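Local coordinates for putative aldehyde dehydrogenase (Burkholderia cenocepacia, PDB 4YWE), which probably oxidises an aldehyde substrate with NAD or NADP as electron acceptor, as other members of the aldehyde dehydrogenase family do, and binds calcium and magnesium ions, at residues Q25-P30 against I43-A48; Y139-V144 against L479-I484; R339-L344 against F369-A374. All coordinates share one frame; numbering follows the deposited sequence.

Contact 1: Q25-P30 against I43-A48. With EDO (1,2-ethanediol), chain I.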
loop_
_atom_site.group_PDB
_atom_site.type_symbol
_atom_site.label_atom_id
_atom_site.label_comp_id
_atom_site.label_asym_id
_atom_site.label_seq_id
_atom_site.Cartn_x
_atom_site.Cartn_y
_atom_site.Cartn_z
ATOM N N GLN A 25 -24.306 -19.160 -37.218
ATOM C CA GLN A 25 -24.559 -19.077 -38.652
ATOM C C GLN A 25 -23.766 -20.123 -39.435
ATOM O O GLN A 25 -23.804 -20.146 -40.666
ATOM C CB GLN A 25 -24.244 -17.670 -39.160
ATOM C CG GLN A 25 -25.187 -16.610 -38.609
ATOM C CD GLN A 25 -24.803 -15.206 -39.022
ATOM O OE1 GLN A 25 -24.143 -15.003 -40.042
ATOM N NE2 GLN A 25 -25.216 -14.223 -38.229
ATOM N N LEU A 26 -23.048 -20.974 -38.708
ATOM C CA LEU A 26 -22.402 -22.160 -39.272
ATOM C C LEU A 26 -21.416 -21.869 -40.406
ATOM O O LEU A 26 -21.384 -22.590 -41.402
ATOM C CB LEU A 26 -23.466 -23.143 -39.772
ATOM C CG LEU A 26 -24.506 -23.613 -38.752
ATOM C CD1 LEU A 26 -25.590 -24.437 -39.430
ATOM C CD2 LEU A 26 -23.846 -24.407 -37.636
ATOM N N GLU A 27 -20.611 -20.822 -40.254
ATOM C CA GLU A 27 -19.575 -20.520 -41.238
ATOM C C GLU A 27 -18.192 -20.551 -40.593
ATOM O O GLU A 27 -18.067 -20.445 -39.373
ATOM C CB GLU A 27 -19.831 -19.166 -41.901
ATOM C CG GLU A 27 -21.010 -19.171 -42.861
ATOM C CD GLU A 27 -21.139 -17.878 -43.643
ATOM O OE1 GLU A 27 -21.627 -17.927 -44.792
ATOM O OE2 GLU A 27 -20.754 -16.816 -43.109
ATOM N N THR A 28 -17.158 -20.702 -41.415
ATOM C CA THR A 28 -15.802 -20.889 -40.908
ATOM C C THR A 28 -14.796 -19.895 -41.484
ATOM O O THR A 28 -15.062 -19.226 -42.483
ATOM C CB THR A 28 -15.287 -22.312 -41.204
ATOM O OG1 THR A 28 -15.269 -22.529 -42.621
ATOM C CG2 THR A 28 -16.179 -23.356 -40.546
ATOM N N ILE A 29 -13.638 -19.810 -40.834
ATOM C CA ILE A 29 -12.530 -18.983 -41.295
ATOM C C ILE A 29 -11.282 -19.852 -41.405
ATOM O O ILE A 29 -10.954 -20.584 -40.472
ATOM C CB ILE A 29 -12.288 -17.790 -40.352
ATOM C CG1 ILE A 29 -13.559 -16.950 -40.207
ATOM C CG2 ILE A 29 -11.128 -16.935 -40.848
ATOM C CD1 ILE A 29 -13.450 -15.860 -39.162
ATOM N N PRO A 30 -10.583 -19.784 -42.549
ATOM C CA PRO A 30 -9.368 -20.580 -42.761
ATOM C C PRO A 30 -8.211 -20.195 -41.837
ATOM O O PRO A 30 -7.963 -19.009 -41.616
ATOM C CB PRO A 30 -9.005 -20.285 -44.223
ATOM C CG PRO A 30 -10.271 -19.796 -44.845
ATOM C CD PRO A 30 -10.974 -19.046 -43.762
ATOM N N ILE A 43 -11.426 -22.076 -38.160
ATOM C CA ILE A 43 -12.038 -21.612 -36.922
ATOM C C ILE A 43 -13.467 -21.170 -37.199
ATOM O O ILE A 43 -13.820 -20.860 -38.337
ATOM C CB ILE A 43 -11.228 -20.467 -36.280
ATOM C CG1 ILE A 43 -10.988 -19.348 -37.294
ATOM C CG2 ILE A 43 -9.912 -20.988 -35.726
ATOM C CD1 ILE A 43 -10.193 -18.182 -36.743
ATOM N N ALA A 44 -14.288 -21.144 -36.155
ATOM C CA ALA A 44 -15.666 -20.691 -36.275
ATOM C C ALA A 44 -15.726 -19.197 -36.578
ATOM O O ALA A 44 -15.064 -18.395 -35.918
ATOM C CB ALA A 44 -16.441 -21.002 -35.003
ATOM N N ARG A 45 -16.514 -18.832 -37.584
ATOM C CA ARG A 45 -16.719 -17.428 -37.919
ATOM C C ARG A 45 -17.774 -16.829 -36.994
ATOM O O ARG A 45 -18.964 -16.825 -37.310
ATOM C CB ARG A 45 -17.133 -17.273 -39.384
ATOM C CG ARG A 45 -17.301 -15.831 -39.834
ATOM C CD ARG A 45 -17.630 -15.746 -41.316
ATOM N NE ARG A 45 -17.809 -14.365 -41.753
ATOM C CZ ARG A 45 -18.009 -14.000 -43.016
ATOM N NH1 ARG A 45 -18.054 -14.916 -43.973
ATOM N NH2 ARG A 45 -18.164 -12.718 -43.320
ATOM N N GLY A 46 -17.327 -16.331 -35.846
ATOM C CA GLY A 46 -18.229 -15.825 -34.830
ATOM C C GLY A 46 -18.972 -14.559 -35.201
ATOM O O GLY A 46 -18.407 -13.642 -35.796
ATOM N N THR A 47 -20.250 -14.516 -34.844
ATOM C CA THR A 47 -21.079 -13.349 -35.099
ATOM C C THR A 47 -21.747 -12.890 -33.809
ATOM O O THR A 47 -21.473 -13.433 -32.737
ATOM C CB THR A 47 -22.153 -13.639 -36.168
ATOM O OG1 THR A 47 -22.902 -14.800 -35.792
ATOM C CG2 THR A 47 -21.503 -13.881 -37.522
ATOM N N ALA A 48 -22.621 -11.894 -33.920
ATOM C CA ALA A 48 -23.302 -11.307 -32.766
ATOM C C ALA A 48 -24.055 -12.318 -31.883
ATOM O O ALA A 48 -23.990 -12.213 -30.658
ATOM C CB ALA A 48 -24.258 -10.205 -33.230
HETATM C C1 EDO I . -21.805 -8.396 -35.649
HETATM O O1 EDO I . -20.654 -7.563 -35.462
HETATM C C2 EDO I . -21.439 -9.585 -36.529
HETATM O O2 EDO I . -22.597 -10.400 -36.741
HETATM O O HOH W 1 -22.314 -17.374 -36.219
HETATM O O HOH W 2 -20.876 -18.280 -38.841
HETATM O O HOH W 3 -17.038 -17.711 -43.990
#
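Ile43 O accepts the shortest polar bond between the two segments, 2.7 Å from Ile29 N. The CA of Thr28 also approaches this oxygen in a CA-H...O contact, so residues 28 and 29 share it. Ile43 N returns a bond to Ile29 O and completes the antiparallel hydrogen-bonded pair. On the face that these two isoleucines share, Ile29 CB rests 3.7 Å from Ile43 CG1. Beyond this pair Arg45 N reaches Glu27 O (2.9 Å). The Arg45 side chain, its CG anti to the backbone N (chi1 -177°) and straight as far as NE, crosses Ile29 at about a right angle, with Arg45 CB 3.7 Å from Ile29 CG1. It then runs beside Glu27 in the same direction. Glu27 OE2 lies 3.4 Å from Arg45 NH1, well out of the guanidinium plane, a salt bridge of charges with no N-H aimed at the oxygen. A second salt bridge, to Glu216, engages NH2, and a water joins NH1 to Thr28 O. Farther out, waters bridge the segments: one links Glu27 N to Arg45 O, another Gln25 N to Thr47 OG1. Ala48 N donates to O2 of a 1,2-ethanediol, probably from the crystallisation liquor. Direct backbone bonding thus holds the open end of the 28-33/38-44 hairpin, and water bridges the backbones beyond it; with two carboxylates, Glu27 and Glu216, paired to it, the Arg45 charge is probably well balanced.

Contact 2: Y139-V144 against L479-I484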
loop_
_atom_site.group_PDB
_atom_site.type_symbol
_atom_site.label_atom_id
_atom_site.label_comp_id
_atom_site.label_asym_id
_atom_site.label_seq_id
_atom_site.Cartn_x
_atom_site.Cartn_y
_atom_site.Cartn_z
ATOM N N TYR A 139 -17.476 6.634 13.195
ATOM C CA TYR A 139 -17.530 6.099 11.840
ATOM C C TYR A 139 -16.439 5.069 11.588
ATOM O O TYR A 139 -15.339 5.167 12.128
ATOM C CB TYR A 139 -17.406 7.224 10.811
ATOM C CG TYR A 139 -18.715 7.852 10.402
ATOM C CD1 TYR A 139 -19.272 8.890 11.139
ATOM C CD2 TYR A 139 -19.390 7.417 9.269
ATOM C CE1 TYR A 139 -20.469 9.469 10.762
ATOM C CE2 TYR A 139 -20.585 7.991 8.884
ATOM C CZ TYR A 139 -21.119 9.015 9.634
ATOM O OH TYR A 139 -22.311 9.587 9.255
ATOM N N THR A 140 -16.756 4.082 10.758
ATOM C CA THR A 140 -15.756 3.153 10.249
ATOM C C THR A 140 -15.888 3.062 8.733
ATOM O O THR A 140 -16.939 2.688 8.211
ATOM C CB THR A 140 -15.890 1.751 10.869
ATOM O OG1 THR A 140 -15.546 1.807 12.259
ATOM C CG2 THR A 140 -14.957 0.775 10.168
ATOM N N VAL A 141 -14.820 3.415 8.031
ATOM C CA VAL A 141 -14.836 3.428 6.576
ATOM C C VAL A 141 -13.910 2.351 6.032
ATOM O O VAL A 141 -12.729 2.309 6.371
ATOM C CB VAL A 141 -14.449 4.812 6.032
ATOM C CG1 VAL A 141 -14.338 4.778 4.515
ATOM C CG2 VAL A 141 -15.461 5.859 6.479
ATOM N N LEU A 142 -14.453 1.473 5.197
ATOM C CA LEU A 142 -13.648 0.451 4.543
ATOM C C LEU A 142 -13.881 0.472 3.037
ATOM O O LEU A 142 -14.939 0.895 2.567
ATOM C CB LEU A 142 -13.952 -0.942 5.107
ATOM C CG LEU A 142 -15.347 -1.543 4.917
ATOM C CD1 LEU A 142 -15.273 -3.060 4.966
ATOM C CD2 LEU A 142 -16.313 -1.035 5.977
ATOM N N THR A 143 -12.882 0.026 2.287
ATOM C CA THR A 143 -12.998 -0.064 0.838
ATOM C C THR A 143 -12.736 -1.491 0.381
ATOM O O THR A 143 -11.888 -2.186 0.940
ATOM C CB THR A 143 -12.021 0.887 0.122
ATOM O OG1 THR A 143 -10.677 0.428 0.312
ATOM C CG2 THR A 143 -12.157 2.308 0.658
ATOM N N VAL A 144 -13.476 -1.924 -0.633
ATOM C CA VAL A 144 -13.313 -3.262 -1.179
ATOM C C VAL A 144 -13.126 -3.175 -2.686
ATOM O O VAL A 144 -13.810 -2.406 -3.362
ATOM C CB VAL A 144 -14.509 -4.164 -0.821
ATOM C CG1 VAL A 144 -14.457 -4.555 0.648
ATOM C CG2 VAL A 144 -15.819 -3.464 -1.146
ATOM N N LEU A 479 -13.413 0.107 -7.167
ATOM C CA LEU A 479 -13.421 0.373 -5.734
ATOM C C LEU A 479 -14.818 0.714 -5.225
ATOM O O LEU A 479 -15.504 1.579 -5.775
ATOM C CB LEU A 479 -12.454 1.509 -5.394
ATOM C CG LEU A 479 -12.126 1.671 -3.908
ATOM C CD1 LEU A 479 -11.278 0.506 -3.423
ATOM C CD2 LEU A 479 -11.430 2.996 -3.638
ATOM N N LYS A 480 -15.233 0.017 -4.174
ATOM C CA LYS A 480 -16.466 0.341 -3.471
ATOM C C LYS A 480 -16.133 0.821 -2.064
ATOM O O LYS A 480 -15.406 0.152 -1.331
ATOM C CB LYS A 480 -17.402 -0.869 -3.411
ATOM C CG LYS A 480 -18.608 -0.659 -2.499
ATOM C CD LYS A 480 -19.400 -1.943 -2.292
ATOM C CE LYS A 480 -20.162 -2.340 -3.544
ATOM N NZ LYS A 480 -20.912 -3.613 -3.351
ATOM N N THR A 481 -16.658 1.982 -1.691
ATOM C CA THR A 481 -16.419 2.522 -0.357
ATOM C C THR A 481 -17.640 2.318 0.540
ATOM O O THR A 481 -18.766 2.641 0.162
ATOM C CB THR A 481 -16.061 4.017 -0.412
ATOM O OG1 THR A 481 -14.932 4.204 -1.273
ATOM C CG2 THR A 481 -15.723 4.542 0.976
ATOM N N ILE A 482 -17.406 1.773 1.728
ATOM C CA ILE A 482 -18.484 1.505 2.673
ATOM C C ILE A 482 -18.290 2.328 3.940
ATOM O O ILE A 482 -17.330 2.122 4.684
ATOM C CB ILE A 482 -18.569 0.005 3.000
ATOM C CG1 ILE A 482 -18.757 -0.806 1.714
ATOM C CG2 ILE A 482 -19.698 -0.260 3.988
ATOM C CD1 ILE A 482 -18.686 -2.307 1.916
ATOM N N ALA A 483 -19.206 3.259 4.184
ATOM C CA ALA A 483 -19.122 4.131 5.350
ATOM C C ALA A 483 -20.149 3.740 6.407
ATOM O O ALA A 483 -21.352 3.909 6.212
ATOM C CB ALA A 483 -19.311 5.584 4.940
ATOM N N ILE A 484 -19.665 3.220 7.530
ATOM C CA ILE A 484 -20.539 2.759 8.601
ATOM C C ILE A 484 -20.620 3.779 9.732
ATOM O O ILE A 484 -19.621 4.064 10.391
ATOM C CB ILE A 484 -20.070 1.401 9.152
ATOM C CG1 ILE A 484 -19.756 0.436 8.008
ATOM C CG2 ILE A 484 -21.116 0.821 10.092
ATOM C CD1 ILE A 484 -19.045 -0.823 8.457
#
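Leu142 holds CG between its backbone N and carbonyl carbon (chi1 64°), while Ile484 turns CG1 to the side of its own N (chi1 -47°); from the branches so placed, Leu142 CD2 and Ile484 CD1 extend to meet at 3.7 Å. The same CD2 of Leu142 lies 3.9 Å from Ile482 CB, so one methyl group bridges two residues of the facing strand. At the far end of this face Val144 CG2 packs 3.8 Å from Lys480 CB, the two side chains lying side by side and pointing the same way. The other face carries Val141, Thr143, Thr481 and Ala483. Here Val141 CG1 touches Thr481 CG2 at 3.8 Å, and Leu479 CD1 comes in to 3.6 Å from Thr143 CB. Six backbone hydrogen bonds join the strands, in reciprocal pairs at Thr140 with Ile484, Leu142 with Ile482 and Val144 with Lys480; the shortest, Ile482 N to Leu142 O, is 2.7 Å long. In the non-hydrogen-bonded pair of Thr143 and Thr481 the CA atoms are 4.5 Å apart, and Thr143 CA also makes a CA-H...O contact with Lys480 O. Polar side-chain ends look elsewhere: Thr143 OG1 bonds Glu131 N, while Lys480 NZ pairs with Glu146 and bonds Ala433 O and Leu436 O of the second subunit. Residues 481-484 also pair in parallel with a strand of that subunit, and Thr132 of the third subunit packs on Leu142 and Val144. The antiparallel pair, its strands 167° apart, is characteristic of the protruding oligomerisation arm of aldehyde dehydrogenases, where a sheet continues from one subunit into the next.

Contact 3: R339-L344 against F369-A374; sequences RVWDFL and FYQAPA
Gln371 meets Val340, Trp341 and Leu344 of the helix with different atoms. Its CG is anti to the backbone N, and a bend at chi2 (64°) swings CD out of the extended line. Val340 and Gln371 reach toward each other tip to tip, CG1 of Val340 3.9 Å from CG of Gln371. Leu344, one helical turn farther on, approaches in the same manner, with Leu344 CD1 3.8 Å from Gln371 NE2. The indole of Trp341 stands at the border of this group, its plane 81° from that of the Gln371 amide, and the amide oxygen OE1 of Gln371 sits at the edge of the ring, near its plane, 3.1 Å from Trp341 NE1. A water in the indole plane accepts from Trp341 NE1 and donates to Tyr370 O, joining helix to loop backbone. The segments belong to helix 334-349 and to the loop that returns from strand 354-360 to strand 374-376, so the contact sets the helix against the loop leading into strand 374-376 of a mixed sheet in the aldehyde dehydrogenase fold. Ala374 begins that strand and is held there by backbone bonds to Pro393 and Leu395; Ala374 CB lies 4.2 Å from Leu344 CD2. The rotation of the Gln371 amide is fixed from within the loop: Gln371 NE2 donates to Ala372 O at 2.8 Å, with an N-H...O angle of 171°. That acceptor lies in the amide plane, and the donor in turn approaches a lone pair of the carbonyl oxygen.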
loop_
_atom_site.group_PDB
_atom_site.type_symbol
_atom_site.label_atom_id
_atom_site.label_comp_id
_atom_site.label_asym_id
_atom_site.label_seq_id
_atom_site.Cartn_x
_atom_site.Cartn_y
_atom_site.Cartn_z
ATOM N N ARG A 339 2.832 -4.224 -46.202
ATOM C CA ARG A 339 2.950 -3.003 -45.415
ATOM C C ARG A 339 4.410 -2.692 -45.098
ATOM O O ARG A 339 4.834 -1.538 -45.150
ATOM C CB ARG A 339 2.141 -3.118 -44.121
ATOM C CG ARG A 339 2.294 -1.930 -43.188
ATOM C CD ARG A 339 1.428 -2.076 -41.951
ATOM N NE ARG A 339 1.612 -0.959 -41.028
ATOM C CZ ARG A 339 0.973 0.203 -41.126
ATOM N NH1 ARG A 339 0.105 0.403 -42.108
ATOM N NH2 ARG A 339 1.203 1.165 -40.243
ATOM N N VAL A 340 5.176 -3.729 -44.771
ATOM C CA VAL A 340 6.599 -3.577 -44.499
ATOM C C VAL A 340 7.329 -3.184 -45.781
ATOM O O VAL A 340 8.232 -2.345 -45.760
ATOM C CB VAL A 340 7.195 -4.867 -43.896
ATOM C CG1 VAL A 340 8.700 -4.726 -43.711
ATOM C CG2 VAL A 340 6.520 -5.195 -42.574
ATOM N N TRP A 341 6.926 -3.789 -46.895
ATOM C CA TRP A 341 7.502 -3.473 -48.198
ATOM C C TRP A 341 7.326 -1.998 -48.547
ATOM O O TRP A 341 8.222 -1.375 -49.115
ATOM C CB TRP A 341 6.870 -4.339 -49.291
ATOM C CG TRP A 341 7.354 -5.755 -49.304
ATOM C CD1 TRP A 341 8.441 -6.258 -48.653
ATOM C CD2 TRP A 341 6.763 -6.855 -50.009
ATOM N NE1 TRP A 341 8.565 -7.603 -48.908
ATOM C CE2 TRP A 341 7.547 -7.993 -49.737
ATOM C CE3 TRP A 341 5.647 -6.986 -50.842
ATOM C CZ2 TRP A 341 7.252 -9.247 -50.270
ATOM C CZ3 TRP A 341 5.355 -8.232 -51.368
ATOM C CH2 TRP A 341 6.154 -9.345 -51.080
ATOM N N ASP A 342 6.165 -1.448 -48.206
ATOM C CA ASP A 342 5.858 -0.057 -48.518
ATOM C C ASP A 342 6.731 0.898 -47.710
ATOM O O ASP A 342 7.149 1.941 -48.213
ATOM C CB ASP A 342 4.378 0.237 -48.267
ATOM C CG ASP A 342 3.467 -0.542 -49.197
ATOM O OD1 ASP A 342 3.970 -1.091 -50.199
ATOM O OD2 ASP A 342 2.249 -0.600 -48.929
ATOM N N PHE A 343 7.001 0.539 -46.459
ATOM C CA PHE A 343 7.905 1.320 -45.622
ATOM C C PHE A 343 9.313 1.336 -46.208
ATOM O O PHE A 343 9.926 2.394 -46.348
ATOM C CB PHE A 343 7.947 0.762 -44.197
ATOM C CG PHE A 343 6.892 1.322 -43.292
ATOM C CD1 PHE A 343 7.076 2.543 -42.667
ATOM C CD2 PHE A 343 5.721 0.622 -43.054
ATOM C CE1 PHE A 343 6.108 3.061 -41.826
ATOM C CE2 PHE A 343 4.749 1.135 -42.213
ATOM C CZ PHE A 343 4.945 2.354 -41.599
ATOM N N LEU A 344 9.815 0.154 -46.552
ATOM C CA LEU A 344 11.173 0.010 -47.065
ATOM C C LEU A 344 11.345 0.664 -48.433
ATOM O O LEU A 344 12.394 1.239 -48.723
ATOM C CB LEU A 344 11.557 -1.470 -47.140
ATOM C CG LEU A 344 11.596 -2.214 -45.802
ATOM C CD1 LEU A 344 11.968 -3.675 -46.001
ATOM C CD2 LEU A 344 12.564 -1.537 -44.842
ATOM N N PHE A 369 5.432 -15.815 -46.294
ATOM C CA PHE A 369 5.524 -14.363 -46.191
ATOM C C PHE A 369 6.786 -13.958 -45.435
ATOM O O PHE A 369 6.719 -13.481 -44.302
ATOM C CB PHE A 369 4.282 -13.800 -45.500
ATOM C CG PHE A 369 3.010 -14.494 -45.891
ATOM C CD1 PHE A 369 2.442 -14.280 -47.137
ATOM C CD2 PHE A 369 2.382 -15.364 -45.014
ATOM C CE1 PHE A 369 1.272 -14.922 -47.500
ATOM C CE2 PHE A 369 1.212 -16.007 -45.372
ATOM C CZ PHE A 369 0.656 -15.785 -46.616
ATOM N N TYR A 370 7.936 -14.146 -46.076
ATOM C CA TYR A 370 9.217 -13.919 -45.421
ATOM C C TYR A 370 9.758 -12.514 -45.666
ATOM O O TYR A 370 9.679 -11.984 -46.774
ATOM C CB TYR A 370 10.234 -14.964 -45.884
ATOM C CG TYR A 370 9.857 -16.372 -45.483
ATOM C CD1 TYR A 370 10.168 -16.861 -44.222
ATOM C CD2 TYR A 370 9.178 -17.207 -46.360
ATOM C CE1 TYR A 370 9.819 -18.142 -43.846
ATOM C CE2 TYR A 370 8.826 -18.494 -45.993
ATOM C CZ TYR A 370 9.150 -18.955 -44.734
ATOM O OH TYR A 370 8.802 -20.232 -44.361
ATOM N N GLN A 371 10.303 -11.919 -44.610
ATOM C CA GLN A 371 10.897 -10.593 -44.685
ATOM C C GLN A 371 12.151 -10.533 -43.821
ATOM O O GLN A 371 12.081 -10.670 -42.598
ATOM C CB GLN A 371 9.895 -9.525 -44.243
ATOM C CG GLN A 371 10.500 -8.141 -44.071
ATOM C CD GLN A 371 11.039 -7.572 -45.368
ATOM O OE1 GLN A 371 10.283 -7.289 -46.297
ATOM N NE2 GLN A 371 12.353 -7.405 -45.440
ATOM N N ALA A 372 13.296 -10.337 -44.462
ATOM C CA ALA A 372 14.566 -10.262 -43.752
ATOM C C ALA A 372 14.645 -8.987 -42.922
ATOM O O ALA A 372 14.176 -7.935 -43.355
ATOM C CB ALA A 372 15.724 -10.331 -44.733
ATOM N N PRO A 373 15.231 -9.082 -41.718
ATOM C CA PRO A 373 15.439 -7.903 -40.872
ATOM C C PRO A 373 16.282 -6.851 -41.578
ATOM O O PRO A 373 17.260 -7.200 -42.235
ATOM C CB PRO A 373 16.169 -8.468 -39.652
ATOM C CG PRO A 373 15.769 -9.904 -39.610
ATOM C CD PRO A 373 15.668 -10.317 -41.049
ATOM N N ALA A 374 15.901 -5.585 -41.451
ATOM C CA ALA A 374 16.574 -4.517 -42.178
ATOM C C ALA A 374 17.096 -3.437 -41.242
ATOM O O ALA A 374 16.396 -2.997 -40.329
ATOM C CB ALA A 374 15.632 -3.911 -43.209
HETATM O O HOH W 4 10.659 -10.056 -48.622
#

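From the N terminus, contact 1 first closes a short loop, the hairpin of strands 28-33 and 38-44. The chain runs on through several helices before strand 139-155 opens contact 2, which is completed only near the C terminus by strand 477-485, 335 residues later. Contact 3, between helix 334-349 and the loop before strand 374-376, is nested inside that long loop, whereas contact 1 precedes it in series. None of the three touches another: the centres of contacts 2 and 3 lie about 55 Å apart on opposite sides of the chain's centre, and contacts 1 and 3 come within about 10 Å between nearest atoms. Only contact 2 reaches other subunits.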